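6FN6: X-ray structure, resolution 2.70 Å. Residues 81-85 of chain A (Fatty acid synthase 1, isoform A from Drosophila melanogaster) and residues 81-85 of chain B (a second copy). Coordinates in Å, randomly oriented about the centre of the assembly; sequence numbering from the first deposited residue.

Chain A, residues 81-85: INFFD
Chain B (81-85) INFFD

Two copies of one phenylalanine lie flat on each other: the rings of Phe A84 and Phe B84 form an offset stack, centroids 3.6 Å apart and planes within 2°, with Phe A84 CE2 3.3 Å from Phe B84 CE2. Both chains run as extended strand through 81-83 (phi -119 to -144°, psi near 140°) and leave it at Phe A84 and Phe B84 (about -97/118°), with Asp A85 and Asp B85 at about -58/-33°. The strand axes approach to 8.1 Å, their directions 143° apart, too far for backbone pairing; the contacts run largely through the side chains of Asn A82, Phe A84 and their copies. In register, CA of Asn A82 lies 6.7 Å from CA of Phe B84, and CA of Phe A84 6.8 Å from CA of Asn B82.

The CA-to-CB bonds of Asn A82 and Asn B82 (chi1 t, chi2 -26°) point toward the other stretch. Their amides exchange weak hydrogen bonds, Asn B82 ND2 to Asn A82 OD1 and Asn A82 ND2 to Asn B82 OD1, both 3.2 Å at 134°. Those of Phe A84 and Phe B84 point sideways, but chi1 m (-75°) and chi2 near -16° bring the rings across: Phe A84 CE1 sits 3.7 Å from Asn B82 CB. Those of Phe A83 and Phe B83 (chi1 m, chi2 near 87°) point away; Ile A81 and Ile B81 (m, t) stay out of reach, and Asp A85 and Asp B85 (chi1 m) remain exposed.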

# COMPACT_ATOMS: atom_id res chain seq x y z
N ILE A 81 -7.63 -15.80 19.74
CA ILE A 81 -7.36 -14.37 19.68
C ILE A 81 -5.91 -14.08 20.08
O ILE A 81 -5.39 -14.70 21.01
CB ILE A 81 -8.33 -13.57 20.57
CG1 ILE A 81 -9.76 -14.10 20.39
CG2 ILE A 81 -8.25 -12.09 20.25
CD1 ILE A 81 -10.82 -13.34 21.16
N ASN A 82 -5.28 -13.13 19.40
CA ASN A 82 -3.89 -12.76 19.68
C ASN A 82 -3.69 -11.25 19.53
O ASN A 82 -4.29 -10.62 18.66
CB ASN A 82 -2.94 -13.51 18.76
CG ASN A 82 -1.53 -13.61 19.32
OD1 ASN A 82 -1.11 -12.76 20.11
ND2 ASN A 82 -0.80 -14.64 18.92
N PHE A 83 -2.83 -10.68 20.37
CA PHE A 83 -2.58 -9.24 20.37
C PHE A 83 -1.09 -8.92 20.33
O PHE A 83 -0.28 -9.59 20.97
CB PHE A 83 -3.20 -8.59 21.61
CG PHE A 83 -4.70 -8.68 21.66
CD1 PHE A 83 -5.33 -9.78 22.22
CD2 PHE A 83 -5.48 -7.64 21.18
CE1 PHE A 83 -6.70 -9.86 22.27
CE2 PHE A 83 -6.86 -7.72 21.23
CZ PHE A 83 -7.47 -8.83 21.78
N PHE A 84 -0.74 -7.88 19.57
CA PHE A 84 0.63 -7.36 19.54
C PHE A 84 0.80 -6.17 20.48
O PHE A 84 0.16 -5.13 20.31
CB PHE A 84 1.03 -6.93 18.12
CG PHE A 84 1.33 -8.07 17.18
CD1 PHE A 84 1.56 -9.35 17.64
CD2 PHE A 84 1.41 -7.83 15.82
CE1 PHE A 84 1.84 -10.39 16.76
CE2 PHE A 84 1.69 -8.86 14.94
CZ PHE A 84 1.90 -10.13 15.41
N ASP A 85 1.67 -6.32 21.48
CA ASP A 85 1.97 -5.24 22.41
C ASP A 85 2.49 -4.01 21.67
O ASP A 85 2.24 -2.88 22.07
CB ASP A 85 3.00 -5.70 23.45
CG ASP A 85 2.43 -6.68 24.45
OD1 ASP A 85 1.35 -7.25 24.18
OD2 ASP A 85 3.05 -6.87 25.52
N ILE B 81 8.67 -11.63 21.75
CA ILE B 81 8.30 -12.06 20.41
C ILE B 81 6.87 -12.59 20.40
O ILE B 81 6.43 -13.25 21.34
CB ILE B 81 9.28 -13.14 19.89
CG1 ILE B 81 10.73 -12.72 20.22
CG2 ILE B 81 9.08 -13.36 18.40
CD1 ILE B 81 11.79 -13.66 19.68
N ASN B 82 6.14 -12.27 19.33
CA ASN B 82 4.76 -12.72 19.18
C ASN B 82 4.43 -13.06 17.73
O ASN B 82 4.91 -12.39 16.81
CB ASN B 82 3.80 -11.65 19.69
CG ASN B 82 2.45 -12.21 20.08
OD1 ASN B 82 2.02 -13.24 19.57
ND2 ASN B 82 1.76 -11.53 20.99
N PHE B 83 3.61 -14.08 17.52
CA PHE B 83 3.25 -14.54 16.18
C PHE B 83 1.74 -14.66 15.99
O PHE B 83 1.02 -15.08 16.91
CB PHE B 83 3.89 -15.89 15.86
CG PHE B 83 5.39 -15.86 15.76
CD1 PHE B 83 6.18 -16.02 16.88
CD2 PHE B 83 6.00 -15.67 14.54
CE1 PHE B 83 7.55 -16.00 16.79
CE2 PHE B 83 7.38 -15.64 14.43
CZ PHE B 83 8.16 -15.81 15.56
N PHE B 84 1.27 -14.30 14.80
CA PHE B 84 -0.12 -14.51 14.41
C PHE B 84 -0.22 -15.81 13.60
O PHE B 84 0.37 -15.92 12.53
CB PHE B 84 -0.65 -13.35 13.56
CG PHE B 84 -0.97 -12.10 14.35
CD1 PHE B 84 -1.13 -12.12 15.73
CD2 PHE B 84 -1.13 -10.89 13.69
CE1 PHE B 84 -1.43 -10.97 16.43
CE2 PHE B 84 -1.43 -9.74 14.39
CZ PHE B 84 -1.58 -9.78 15.76
N ASP B 85 -0.96 -16.78 14.12
CA ASP B 85 -1.17 -18.04 13.41
C ASP B 85 -1.81 -17.81 12.04
O ASP B 85 -1.54 -18.54 11.08
CB ASP B 85 -2.04 -18.98 14.24
CG ASP B 85 -1.30 -19.55 15.43
OD1 ASP B 85 -0.24 -19.00 15.80
OD2 ASP B 85 -1.78 -20.55 16.01